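PDB 4TUF: major extracellular endoglucanase from Xanthomonas campestris pv. campestris, which cleaves internal beta-1,4-glucosidic bonds in cellulose, lichenin and cereal beta-D-glucans, this chain being its family 5 catalytic domain. Local coordinates for residues 30-35 against 113-118; 63-68 against 90-95; 109-112 against 117-120; 57-62 against 97-102; 154-159 against 276-281. All blocks are in the same frame, centred on the assembly; numbering follows the deposited sequence.

Contact 1 (30-35 against 113-118); sequences GNHVMH and PDCAGI. With 2HP (dihydrogenphosphate ion), chain J.
His32 meets Cys115 with the edge of its imidazole: NE2 lies 3.3 Å from Cys115 SG, and CD2 of His32 is only slightly farther from the same sulfur. SG sits 4.2 Å from the centroid of the His32 ring and 77° off the ring normal, so this is a sulfur-aromatic contact made at the rim of the ring and not over a face. A large, polarisable sulfur suits such an edge. Beside it the backbones draw close, with Gly30 N 3.7 Å from Cys115 O, too far for a hydrogen bond.

The histidine is positioned by its own loop. Its CG stands beside the backbone N (chi1 -50°), and the ring then lies against the preceding main chain, Gly30 C being 3.6 Å above the plane of the His32 ring and toward its rim. Thr65 and Ser88 also touch this side chain. The sulfur is fixed covalently: Cys115 is joined by a disulfide to Cys62, just after strand 56-61. Farther out, Gly117 N donates a hydrogen bond of 3.0 Å to phosphate oxygen O1, close to Asp114 and Ala116.

Residues 30-35 and 113-118 belong to the loops that follow strands 16-23 and 105-110, so the contact is one of loop against disulfide-braced loop on the rim of a TIM barrel.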
# COMPACT_ATOMS: atom_id res chain seq x y z
N GLY A 30 -12.77 -11.93 -3.11
CA GLY A 30 -13.65 -13.07 -2.92
C GLY A 30 -12.93 -14.40 -3.00
O GLY A 30 -13.44 -15.40 -2.48
N ASN A 31 -11.76 -14.42 -3.63
CA ASN A 31 -10.96 -15.64 -3.77
C ASN A 31 -10.15 -15.96 -2.52
O ASN A 31 -9.80 -17.12 -2.29
CB ASN A 31 -10.01 -15.52 -4.96
CG ASN A 31 -10.75 -15.46 -6.28
OD1 ASN A 31 -11.91 -15.85 -6.38
ND2 ASN A 31 -10.06 -14.97 -7.31
N HIS A 32 -9.85 -14.94 -1.72
CA HIS A 32 -9.08 -15.08 -0.49
C HIS A 32 -7.73 -15.78 -0.70
O HIS A 32 -7.35 -16.66 0.07
CB HIS A 32 -9.89 -15.83 0.56
CG HIS A 32 -11.28 -15.29 0.75
ND1 HIS A 32 -12.40 -15.95 0.30
CD2 HIS A 32 -11.72 -14.15 1.34
CE1 HIS A 32 -13.48 -15.24 0.60
NE2 HIS A 32 -13.09 -14.14 1.23
N VAL A 33 -7.02 -15.38 -1.75
CA VAL A 33 -5.69 -15.90 -2.03
C VAL A 33 -5.06 -14.98 -3.07
O VAL A 33 -5.78 -14.39 -3.87
CB VAL A 33 -5.73 -17.37 -2.55
CG1 VAL A 33 -6.47 -17.46 -3.88
CG2 VAL A 33 -4.33 -17.97 -2.67
N MET A 34 -3.74 -14.82 -3.05
CA MET A 34 -3.07 -13.98 -4.04
C MET A 34 -3.42 -14.47 -5.45
O MET A 34 -3.55 -15.66 -5.68
CB MET A 34 -1.55 -13.96 -3.83
CG MET A 34 -0.85 -15.27 -4.13
SD MET A 34 0.94 -15.18 -3.94
CE MET A 34 1.37 -14.12 -5.30
N HIS A 35 -3.59 -13.53 -6.37
CA HIS A 35 -4.08 -13.82 -7.72
C HIS A 35 -3.04 -14.49 -8.61
O HIS A 35 -1.84 -14.38 -8.38
CB HIS A 35 -4.55 -12.53 -8.40
CG HIS A 35 -5.95 -12.13 -8.03
ND1 HIS A 35 -6.37 -10.82 -8.06
CD2 HIS A 35 -7.01 -12.86 -7.62
CE1 HIS A 35 -7.64 -10.76 -7.69
NE2 HIS A 35 -8.05 -11.99 -7.42
N PRO A 113 -13.21 -4.10 4.31
CA PRO A 113 -13.95 -4.73 5.40
C PRO A 113 -14.80 -5.93 4.98
O PRO A 113 -15.25 -6.66 5.86
CB PRO A 113 -14.85 -3.60 5.91
CG PRO A 113 -15.07 -2.74 4.71
CD PRO A 113 -13.76 -2.78 3.96
N ASP A 114 -15.02 -6.12 3.68
CA ASP A 114 -15.97 -7.14 3.22
C ASP A 114 -15.55 -7.88 1.96
O ASP A 114 -16.41 -8.40 1.24
CB ASP A 114 -17.35 -6.51 2.98
CG ASP A 114 -17.32 -5.34 2.00
OD1 ASP A 114 -16.44 -5.30 1.11
OD2 ASP A 114 -18.19 -4.45 2.12
N CYS A 115 -14.25 -7.92 1.70
CA CYS A 115 -13.74 -8.65 0.53
C CYS A 115 -14.37 -8.16 -0.78
O CYS A 115 -14.53 -8.92 -1.73
CB CYS A 115 -13.95 -10.16 0.72
SG CYS A 115 -12.84 -10.89 1.95
N ALA A 116 -14.72 -6.87 -0.81
CA ALA A 116 -15.26 -6.24 -2.01
C ALA A 116 -14.74 -4.80 -2.14
O ALA A 116 -13.56 -4.57 -2.39
CB ALA A 116 -16.78 -6.27 -2.00
N GLY A 117 -15.63 -3.82 -1.97
CA GLY A 117 -15.27 -2.42 -2.11
C GLY A 117 -14.42 -1.83 -1.00
O GLY A 117 -14.24 -2.44 0.06
N ILE A 118 -13.90 -0.63 -1.24
CA ILE A 118 -13.09 0.09 -0.27
C ILE A 118 -13.94 1.10 0.50
O ILE A 118 -14.54 2.00 -0.10
CB ILE A 118 -11.92 0.83 -0.97
CG1 ILE A 118 -10.98 -0.19 -1.62
CG2 ILE A 118 -11.18 1.73 0.01
CD1 ILE A 118 -10.04 0.42 -2.62
P 2HP J . -19.49 -2.95 -1.59
O1 2HP J . -18.39 -3.67 -0.85
O2 2HP J . -19.23 -1.46 -1.56
O3 2HP J . -19.50 -3.41 -3.03
O4 2HP J . -20.82 -3.24 -0.94

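Contact 2 (63-68 against 90-95); sequences PATLRS and QILDKV. With 2HP (dihydrogenphosphate ion), chain K; 2HP (dihydrogenphosphate ion), chain E; 2HP (dihydrogenphosphate ion), chain G.
Leu66 and Leu92 reach one another through different torsions. In Leu66, CG stands beside the backbone N (chi1 -51°), while in Leu92 on the helix CG points away from N and lies beside the carbonyl carbon (chi1 -178°). The two chains cross at a slant, and one methyl of each does the touching: Leu66 CD2 to Leu92 CD2, 3.9 Å. Thr65 adds its methyl from the same turn, CG2 coming 4.4 Å from Leu92 CD2. Branched residues suit this place because each offers a methyl at the end of a short arm. Threonine serves two purposes here, its CG2 facing the helix while OG1 is hydrogen-bonded to Phe27 O.

The turn that presents Thr65 and Leu66 is held by backbone bonds, Leu66 N to Pro63 O at 2.8 Å and Arg67 N to Ala64 O at 3.1 Å. Leu66 also packs on Phe138 and Val139 of helix 129-143, and Leu92 on Leu59 of the barrel strand.

The charged groups turn elsewhere. Arg67 extends from CG to NE, with Ala64 N 4.0 Å above the centre of its guanidinium group; its NE makes a weak bond of 3.4 Å to O3 of one phosphate, and a second phosphate lies beside its CG. On the helix, Lys94 CE approaches a third phosphate. One turn before Leu92, Ser88 OG is weakly bonded to Thr65 O. Between residues 63-68 and 90-95 there is no hydrogen bond, so these segments meet through apolar van der Waals contact, while the anions gather round basic side chains farther out.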
# COMPACT_ATOMS: atom_id res chain seq x y z
N PRO A 63 -10.88 -9.15 6.36
CA PRO A 63 -11.22 -9.93 7.55
C PRO A 63 -11.55 -11.40 7.27
O PRO A 63 -11.02 -12.27 7.96
CB PRO A 63 -12.46 -9.21 8.09
CG PRO A 63 -12.24 -7.79 7.70
CD PRO A 63 -11.58 -7.85 6.35
N ALA A 64 -12.38 -11.66 6.27
CA ALA A 64 -12.78 -13.03 5.94
C ALA A 64 -11.57 -13.95 5.73
O ALA A 64 -11.60 -15.12 6.13
CB ALA A 64 -13.66 -13.03 4.70
N THR A 65 -10.52 -13.42 5.11
CA THR A 65 -9.31 -14.20 4.85
C THR A 65 -8.66 -14.68 6.16
O THR A 65 -8.04 -15.75 6.20
CB THR A 65 -8.30 -13.37 4.04
OG1 THR A 65 -8.81 -13.17 2.72
CG2 THR A 65 -6.96 -14.07 3.94
N LEU A 66 -8.82 -13.89 7.22
CA LEU A 66 -8.18 -14.19 8.50
C LEU A 66 -8.96 -15.20 9.33
O LEU A 66 -8.50 -15.62 10.39
CB LEU A 66 -8.00 -12.90 9.31
CG LEU A 66 -7.33 -11.70 8.64
CD1 LEU A 66 -7.36 -10.53 9.60
CD2 LEU A 66 -5.91 -12.03 8.22
N ARG A 67 -10.15 -15.59 8.86
CA ARG A 67 -10.97 -16.54 9.60
C ARG A 67 -10.58 -17.98 9.29
O ARG A 67 -10.11 -18.29 8.19
CB ARG A 67 -12.45 -16.31 9.30
CG ARG A 67 -12.98 -15.02 9.91
CD ARG A 67 -14.27 -14.54 9.27
NE ARG A 67 -14.54 -13.15 9.62
CZ ARG A 67 -15.36 -12.35 8.94
NH1 ARG A 67 -16.00 -12.80 7.87
NH2 ARG A 67 -15.53 -11.09 9.34
N SER A 68 -10.77 -18.86 10.27
CA SER A 68 -10.17 -20.19 10.27
C SER A 68 -10.60 -21.07 9.11
O SER A 68 -9.77 -21.79 8.54
CB SER A 68 -10.50 -20.90 11.59
OG SER A 68 -9.91 -20.22 12.69
N GLN A 90 -4.10 -20.37 6.21
CA GLN A 90 -2.88 -21.17 6.13
C GLN A 90 -2.09 -20.85 4.86
O GLN A 90 -0.87 -21.05 4.83
CB GLN A 90 -3.23 -22.66 6.18
CG GLN A 90 -3.79 -23.09 7.52
CD GLN A 90 -4.42 -24.46 7.48
OE1 GLN A 90 -4.75 -24.97 6.41
NE2 GLN A 90 -4.60 -25.07 8.64
N ILE A 91 -2.76 -20.35 3.83
CA ILE A 91 -2.05 -19.97 2.61
C ILE A 91 -1.36 -18.63 2.83
O ILE A 91 -0.23 -18.42 2.40
CB ILE A 91 -3.00 -19.92 1.39
CG1 ILE A 91 -3.57 -21.32 1.11
CG2 ILE A 91 -2.27 -19.42 0.16
CD1 ILE A 91 -4.48 -21.39 -0.10
N LEU A 92 -2.04 -17.72 3.53
CA LEU A 92 -1.43 -16.45 3.92
C LEU A 92 -0.20 -16.73 4.78
O LEU A 92 0.87 -16.17 4.55
CB LEU A 92 -2.43 -15.57 4.67
CG LEU A 92 -1.97 -14.18 5.12
CD1 LEU A 92 -1.47 -13.37 3.93
CD2 LEU A 92 -3.09 -13.43 5.86
N ASP A 93 -0.36 -17.61 5.77
CA ASP A 93 0.74 -18.02 6.62
C ASP A 93 1.93 -18.48 5.79
O ASP A 93 3.07 -18.06 6.02
CB ASP A 93 0.31 -19.14 7.58
CG ASP A 93 -0.58 -18.64 8.70
OD1 ASP A 93 -0.81 -17.41 8.80
OD2 ASP A 93 -1.05 -19.49 9.49
N LYS A 94 1.65 -19.33 4.81
CA LYS A 94 2.69 -19.92 3.97
C LYS A 94 3.35 -18.90 3.03
O LYS A 94 4.54 -18.99 2.74
CB LYS A 94 2.10 -21.07 3.15
CG LYS A 94 3.10 -22.11 2.72
CD LYS A 94 2.40 -23.33 2.14
CE LYS A 94 3.37 -24.49 1.98
NZ LYS A 94 3.87 -24.96 3.30
N VAL A 95 2.57 -17.93 2.56
CA VAL A 95 3.10 -16.91 1.65
C VAL A 95 4.02 -15.93 2.38
O VAL A 95 5.10 -15.60 1.90
CB VAL A 95 1.96 -16.13 0.96
CG1 VAL A 95 2.52 -14.92 0.23
CG2 VAL A 95 1.22 -17.03 -0.02
P 2HP K . -10.70 -13.28 13.09
O1 2HP K . -9.94 -14.59 13.03
O2 2HP K . -10.88 -12.72 11.70
O3 2HP K . -12.05 -13.52 13.71
O4 2HP K . -9.92 -12.28 13.91
P 2HP E . 6.35 -26.84 0.64
O1 2HP E . 7.36 -27.56 1.50
O2 2HP E . 6.55 -27.20 -0.82
O3 2HP E . 4.96 -27.23 1.07
O4 2HP E . 6.53 -25.35 0.81
P 2HP G . -13.99 -10.26 13.26
O1 2HP G . -12.81 -10.13 14.19
O2 2HP G . -13.85 -9.27 12.12
O3 2HP G . -14.04 -11.65 12.68
O4 2HP G . -15.27 -10.00 14.03

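Contact 3 (109-112 against 117-120). With 2HP (dihydrogenphosphate ion), chain J.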
# COMPACT_ATOMS: atom_id res chain seq x y z
N ASP A 109 -1.69 -4.94 4.75
CA ASP A 109 -2.60 -3.85 4.42
C ASP A 109 -4.06 -4.27 4.64
O ASP A 109 -4.56 -5.19 4.00
CB ASP A 109 -2.36 -3.41 2.97
CG ASP A 109 -3.53 -2.63 2.37
OD1 ASP A 109 -4.25 -1.92 3.12
OD2 ASP A 109 -3.73 -2.72 1.14
N HIS A 110 -4.74 -3.59 5.56
CA HIS A 110 -6.16 -3.84 5.83
C HIS A 110 -6.98 -3.15 4.75
O HIS A 110 -7.32 -1.97 4.87
CB HIS A 110 -6.56 -3.33 7.21
CG HIS A 110 -7.91 -3.80 7.66
ND1 HIS A 110 -9.07 -3.44 7.00
CD2 HIS A 110 -8.28 -4.59 8.68
CE1 HIS A 110 -10.10 -4.00 7.61
NE2 HIS A 110 -9.65 -4.70 8.63
N HIS A 111 -7.31 -3.89 3.70
CA HIS A 111 -7.72 -3.27 2.45
C HIS A 111 -9.21 -3.01 2.36
O HIS A 111 -9.64 -1.93 1.94
CB HIS A 111 -7.27 -4.14 1.28
CG HIS A 111 -7.02 -3.38 0.02
ND1 HIS A 111 -5.85 -2.70 -0.21
CD2 HIS A 111 -7.79 -3.21 -1.09
CE1 HIS A 111 -5.91 -2.13 -1.41
NE2 HIS A 111 -7.07 -2.43 -1.96
N THR A 112 -10.00 -4.01 2.74
CA THR A 112 -11.45 -3.91 2.64
C THR A 112 -12.12 -4.66 3.77
O THR A 112 -11.65 -5.73 4.15
CB THR A 112 -11.96 -4.45 1.29
OG1 THR A 112 -13.38 -4.65 1.37
CG2 THR A 112 -11.30 -5.78 0.97
N GLY A 117 -15.63 -3.82 -1.97
CA GLY A 117 -15.27 -2.42 -2.11
C GLY A 117 -14.42 -1.83 -1.00
O GLY A 117 -14.24 -2.44 0.06
N ILE A 118 -13.90 -0.63 -1.24
CA ILE A 118 -13.09 0.09 -0.27
C ILE A 118 -13.94 1.10 0.50
O ILE A 118 -14.54 2.00 -0.10
CB ILE A 118 -11.92 0.83 -0.97
CG1 ILE A 118 -10.98 -0.19 -1.62
CG2 ILE A 118 -11.18 1.73 0.01
CD1 ILE A 118 -10.04 0.42 -2.62
N SER A 119 -14.00 0.96 1.82
CA SER A 119 -14.89 1.80 2.62
C SER A 119 -14.34 3.22 2.79
O SER A 119 -13.13 3.42 2.85
CB SER A 119 -15.13 1.18 3.99
OG SER A 119 -13.94 1.14 4.75
N GLU A 120 -15.25 4.18 2.87
CA GLU A 120 -14.89 5.57 3.15
C GLU A 120 -14.25 5.69 4.52
O GLU A 120 -13.20 6.31 4.68
CB GLU A 120 -16.12 6.47 3.05
CG GLU A 120 -16.58 6.74 1.63
CD GLU A 120 -17.83 7.59 1.59
OE1 GLU A 120 -18.51 7.59 0.54
OE2 GLU A 120 -18.13 8.25 2.60
P 2HP J . -19.49 -2.95 -1.59
O1 2HP J . -18.39 -3.67 -0.85
O2 2HP J . -19.23 -1.46 -1.56
O3 2HP J . -19.50 -3.41 -3.03
O4 2HP J . -20.82 -3.24 -0.94
O HOH W 1 -11.36 -0.00 3.10
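The imidazole of His111 meets Ile118 obliquely, Ile118 CD1 lying 4.2 Å from His111 NE2. At the edge of the ring, close to its plane, is the carboxylate of Asp109: His111 ND1 donates to Asp109 OD2 over 2.5 Å, a nearly straight bond (167°) received on the syn side of the carboxylate. This bond fixes the rotation of the ring, and the aromatic ring of Phe25 packs edge-to-face with it.

The side chain of Thr112 ties the two segments together. Its OG1, placed beside the carbonyl carbon by chi1 of 165°, donates to Gly117 O at 2.7 Å and accepts from Asp114 N, as in an ST turn. A hydroxyl suits a place where one atom must give and receive. Water 1 makes a second bridge, donating to His111 O at 2.8 Å and accepting from Ser119 N at 3.1 Å.

Ile118 continues past the histidine to touch Asn156 and Glu157, the latter the proton donor by similarity. The contact thus folds the loop after strand 105-110 back over the end of that strand, between the neighbouring strand 56-61, whose Pro60 touches His111, and the loop following strand 149-153.

Contact 4 (57-62 against 97-102); sequences VRLPFC and AEFNAR
Val57 and Leu59 turn toward Phe99, while Arg58 between them, as alternation along a strand requires, runs the other way into the barrel. Its NH2 is gripped there by three groups: salt bridges to Asp153 and Glu196 and a hydrogen bond to Asn156 OD1. At this point the strand sends a charged side chain inward and two apolar ones toward the helix. This is the beta-alpha-beta unit of a TIM barrel: strand 56-61 leads through helix 88-102 to the parallel neighbour 105-110, and the helix covers the outside of the strands.

Phe99 bridges helix and strand. With CG beside the backbone N (chi1 -74°), its ring projects from the helix toward the sheet. Val57 comes over one face, its CB 4.2 Å above the plane of the Phe99 ring and offset toward the rim. Its two methyls straddle the far end of that ring: Val57 CG2 is 3.9 Å from Phe99 CE1, and Val57 CG1 equally far from Phe99 CE2. The latter methyl makes an off-centre CH-pi contact, 4.3 Å from Val57 CG1 to the Phe99 centroid and 29° off the normal. A beta-branched residue suits this place because both methyls can press on one ring.

Around Phe99 the helix 88-102 is regular, Ala101 N bonding to Ala97 O at 3.0 Å. Val106 of strand 105-110 and Ile46 of helix 42-51 also touch Phe99. Leu59 comes to its edge, near the ring plane, with CD1 4.3 Å from Phe99 CE2.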
# COMPACT_ATOMS: atom_id res chain seq x y z
N VAL A 57 7.09 -6.06 -0.46
CA VAL A 57 5.77 -6.39 -0.95
C VAL A 57 4.69 -5.83 -0.01
O VAL A 57 4.80 -5.93 1.21
CB VAL A 57 5.61 -7.93 -1.09
CG1 VAL A 57 4.20 -8.38 -0.76
CG2 VAL A 57 6.00 -8.38 -2.49
N ARG A 58 3.66 -5.23 -0.59
CA ARG A 58 2.50 -4.79 0.16
C ARG A 58 1.36 -5.78 -0.06
O ARG A 58 0.91 -5.96 -1.19
CB ARG A 58 2.10 -3.37 -0.26
CG ARG A 58 1.00 -2.72 0.58
CD ARG A 58 0.83 -1.27 0.15
NE ARG A 58 -0.20 -0.54 0.88
CZ ARG A 58 -1.44 -0.36 0.43
NH1 ARG A 58 -1.81 -0.87 -0.73
NH2 ARG A 58 -2.32 0.34 1.15
N LEU A 59 0.90 -6.42 1.01
CA LEU A 59 -0.12 -7.47 0.93
C LEU A 59 -1.50 -7.03 1.42
O LEU A 59 -1.76 -7.02 2.63
CB LEU A 59 0.31 -8.69 1.75
CG LEU A 59 1.03 -9.83 1.04
CD1 LEU A 59 1.13 -11.02 1.98
CD2 LEU A 59 0.30 -10.21 -0.24
N PRO A 60 -2.39 -6.67 0.49
CA PRO A 60 -3.78 -6.44 0.90
C PRO A 60 -4.43 -7.71 1.47
O PRO A 60 -4.15 -8.81 0.99
CB PRO A 60 -4.47 -6.02 -0.40
CG PRO A 60 -3.36 -5.44 -1.24
CD PRO A 60 -2.14 -6.26 -0.90
N PHE A 61 -5.26 -7.56 2.49
CA PHE A 61 -6.05 -8.67 3.02
C PHE A 61 -7.42 -8.15 3.45
O PHE A 61 -7.65 -6.95 3.48
CB PHE A 61 -5.34 -9.35 4.18
CG PHE A 61 -5.24 -8.49 5.42
CD1 PHE A 61 -6.24 -8.51 6.38
CD2 PHE A 61 -4.14 -7.66 5.61
CE1 PHE A 61 -6.16 -7.71 7.51
CE2 PHE A 61 -4.05 -6.87 6.74
CZ PHE A 61 -5.06 -6.89 7.69
N CYS A 62 -8.32 -9.06 3.80
CA CYS A 62 -9.64 -8.70 4.30
C CYS A 62 -9.93 -9.56 5.51
O CYS A 62 -9.28 -10.59 5.69
CB CYS A 62 -10.70 -8.88 3.21
SG CYS A 62 -10.95 -10.60 2.67
N ALA A 97 5.59 -16.56 5.07
CA ALA A 97 6.76 -17.35 5.43
C ALA A 97 7.75 -17.45 4.27
O ALA A 97 8.97 -17.52 4.49
CB ALA A 97 6.34 -18.74 5.90
N GLU A 98 7.23 -17.45 3.05
CA GLU A 98 8.07 -17.56 1.86
C GLU A 98 8.81 -16.26 1.58
O GLU A 98 10.01 -16.27 1.31
CB GLU A 98 7.24 -17.95 0.64
CG GLU A 98 8.01 -17.92 -0.68
CD GLU A 98 9.11 -18.97 -0.74
OE1 GLU A 98 9.11 -19.90 0.10
OE2 GLU A 98 9.97 -18.87 -1.65
N PHE A 99 8.09 -15.14 1.64
CA PHE A 99 8.70 -13.82 1.56
C PHE A 99 9.81 -13.68 2.61
O PHE A 99 10.88 -13.16 2.33
CB PHE A 99 7.66 -12.72 1.77
CG PHE A 99 6.76 -12.50 0.60
CD1 PHE A 99 7.28 -12.36 -0.68
CD2 PHE A 99 5.38 -12.44 0.77
CE1 PHE A 99 6.44 -12.16 -1.77
CE2 PHE A 99 4.54 -12.24 -0.31
CZ PHE A 99 5.07 -12.10 -1.58
N ASN A 100 9.52 -14.17 3.81
CA ASN A 100 10.45 -14.07 4.92
C ASN A 100 11.72 -14.87 4.67
O ASN A 100 12.82 -14.39 4.97
CB ASN A 100 9.78 -14.55 6.21
CG ASN A 100 10.67 -14.41 7.42
OD1 ASN A 100 10.85 -13.31 7.95
ND2 ASN A 100 11.24 -15.53 7.87
N ALA A 101 11.57 -16.07 4.13
CA ALA A 101 12.71 -16.94 3.85
C ALA A 101 13.58 -16.40 2.72
O ALA A 101 14.78 -16.65 2.67
CB ALA A 101 12.23 -18.34 3.51
N ARG A 102 12.97 -15.64 1.81
CA ARG A 102 13.70 -15.05 0.70
C ARG A 102 14.30 -13.69 1.05
O ARG A 102 15.10 -13.13 0.29
CB ARG A 102 12.80 -14.91 -0.52
CG ARG A 102 12.33 -16.23 -1.08
CD ARG A 102 12.04 -16.11 -2.55
NE ARG A 102 13.26 -15.84 -3.30
CZ ARG A 102 14.05 -16.78 -3.80
NH1 ARG A 102 13.75 -18.06 -3.62
NH2 ARG A 102 15.15 -16.45 -4.47

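Contact 5 (154-159 against 276-281); sequences LKNEPH and LGEFGG
The active site of the enzyme lies in this contact, where Glu157, the proton donor by similarity, faces Glu278, the nucleophile by similarity. Glu157 OE2 and Glu278 OE1 are 3.5 Å apart, with the carboxylate planes turned 45° to each other and the two side chains crossing at about a right angle. No hydrogen bond joins them directly; Tyr238 OH bonds to both oxygens, and His236 ND1 also bonds to Glu157 OE2. Both chains are extended beyond CG, which lets them span a gap that the backbones leave wide. Glutamate, one methylene longer than aspartate, suits such a reach.

The carboxyl carbons, Glu157 CD and Glu278 CD, are 4.9 Å apart, a spacing consistent with the retaining double-displacement mechanism of glycoside hydrolase family 5. As in other TIM-barrel members of its clan, the donor follows the fourth barrel strand (149-153) and the nucleophile lies on the seventh (276-280). Asn156 and Glu157 form part of the Asn-Glu-Pro sequence characteristic of the family.

Asn156 OD1 approaches Glu278 OE2 at 3.4 Å, their amide and carboxylate planes 30° apart. Both are acceptors, and the Arg58 that serves the amide also serves the carboxylate, its NH1 forming a salt bridge to Glu278 OE2. Behind them the backbone is tethered: Lys155 NZ donates to Asn156 O at 2.6 Å from above the carbonyl plane, and His159 ND1 donates to Glu157 O, also at 2.6 Å, nearly straight at 163° and close to its own ring plane.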
# COMPACT_ATOMS: atom_id res chain seq x y z
N LEU A 154 -2.71 0.62 8.27
CA LEU A 154 -3.89 0.48 9.14
C LEU A 154 -5.23 0.36 8.41
O LEU A 154 -6.09 -0.40 8.84
CB LEU A 154 -3.97 1.66 10.10
CG LEU A 154 -2.85 1.81 11.13
CD1 LEU A 154 -3.22 2.89 12.12
CD2 LEU A 154 -2.55 0.50 11.85
N LYS A 155 -5.40 1.11 7.33
CA LYS A 155 -6.65 1.09 6.57
C LYS A 155 -6.42 1.69 5.18
O LYS A 155 -5.85 2.77 5.04
CB LYS A 155 -7.75 1.84 7.32
CG LYS A 155 -8.78 2.55 6.46
CD LYS A 155 -9.93 1.63 6.12
CE LYS A 155 -11.07 2.40 5.45
NZ LYS A 155 -10.70 2.98 4.14
N ASN A 156 -6.87 0.99 4.15
CA ASN A 156 -6.65 1.44 2.79
C ASN A 156 -7.58 2.55 2.32
O ASN A 156 -8.78 2.43 2.42
CB ASN A 156 -6.77 0.26 1.83
CG ASN A 156 -6.30 0.58 0.43
OD1 ASN A 156 -5.13 0.80 0.19
ND2 ASN A 156 -7.23 0.60 -0.50
N GLU A 157 -6.99 3.60 1.77
CA GLU A 157 -7.72 4.62 1.03
C GLU A 157 -8.92 5.31 1.67
O GLU A 157 -10.01 5.30 1.12
CB GLU A 157 -8.05 4.13 -0.37
CG GLU A 157 -6.80 3.82 -1.15
CD GLU A 157 -7.06 3.62 -2.62
OE1 GLU A 157 -8.19 3.27 -2.97
OE2 GLU A 157 -6.12 3.80 -3.41
N PRO A 158 -8.71 5.96 2.80
CA PRO A 158 -9.80 6.71 3.42
C PRO A 158 -10.26 7.80 2.47
O PRO A 158 -9.46 8.42 1.81
CB PRO A 158 -9.15 7.32 4.64
CG PRO A 158 -8.06 6.38 4.99
CD PRO A 158 -7.54 5.87 3.68
N HIS A 159 -11.57 8.02 2.39
CA HIS A 159 -12.08 9.02 1.46
C HIS A 159 -13.52 9.38 1.83
O HIS A 159 -14.02 8.94 2.86
CB HIS A 159 -12.01 8.52 0.02
CG HIS A 159 -12.76 7.25 -0.22
ND1 HIS A 159 -12.30 6.02 0.20
CD2 HIS A 159 -13.95 7.01 -0.83
CE1 HIS A 159 -13.16 5.08 -0.14
NE2 HIS A 159 -14.17 5.66 -0.77
N LEU A 276 5.19 6.25 -1.16
CA LEU A 276 3.87 6.00 -1.71
C LEU A 276 3.44 4.54 -1.52
O LEU A 276 4.13 3.61 -1.93
CB LEU A 276 3.85 6.35 -3.20
CG LEU A 276 4.15 7.81 -3.49
CD1 LEU A 276 4.26 8.04 -4.99
CD2 LEU A 276 3.08 8.69 -2.88
N GLY A 277 2.29 4.34 -0.89
CA GLY A 277 1.73 3.01 -0.72
C GLY A 277 1.24 2.42 -2.03
O GLY A 277 1.36 1.22 -2.26
N GLU A 278 0.69 3.27 -2.88
CA GLU A 278 0.27 2.87 -4.22
C GLU A 278 0.51 4.00 -5.22
O GLU A 278 0.10 5.14 -4.99
CB GLU A 278 -1.22 2.48 -4.25
CG GLU A 278 -1.57 1.21 -3.50
CD GLU A 278 -3.05 0.90 -3.58
OE1 GLU A 278 -3.72 1.48 -4.45
OE2 GLU A 278 -3.54 0.08 -2.76
N PHE A 279 1.17 3.67 -6.32
CA PHE A 279 1.24 4.56 -7.46
C PHE A 279 1.46 3.71 -8.72
O PHE A 279 2.03 2.62 -8.65
CB PHE A 279 2.36 5.59 -7.29
CG PHE A 279 3.74 5.01 -7.37
CD1 PHE A 279 4.31 4.38 -6.27
CD2 PHE A 279 4.48 5.09 -8.54
CE1 PHE A 279 5.59 3.85 -6.34
CE2 PHE A 279 5.76 4.57 -8.62
CZ PHE A 279 6.31 3.94 -7.52
N GLY A 280 0.98 4.20 -9.86
CA GLY A 280 1.05 3.40 -11.07
C GLY A 280 0.01 3.75 -12.10
O GLY A 280 -0.77 4.69 -11.93
N GLY A 281 -0.00 2.98 -13.18
CA GLY A 281 -0.84 3.27 -14.33
C GLY A 281 -0.36 2.52 -15.56
O GLY A 281 0.65 1.83 -15.52

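All five contacts belong to one TIM barrel. Along the chain, contact 2 falls within the span of contact 4, and both fall within that of contact 1; contact 3 ends on the same loop as contact 1, and contact 5 comes last. Contacts 2 and 4, centres 11 Å apart, share helix 88-102, which meets turn 63-68 and strand 56-61 respectively. Strands 56-61 and 105-110 pair side by side, joining contacts 4 and 3. Contact 3 lies 10 Å, centre to centre, from contact 5, whereas contacts 2 and 5 are 22 Å apart. The series runs from outer helix packing and a disulfide-linked rim inward to the catalytic centre, with Arg58 connecting contact 4 to contact 5.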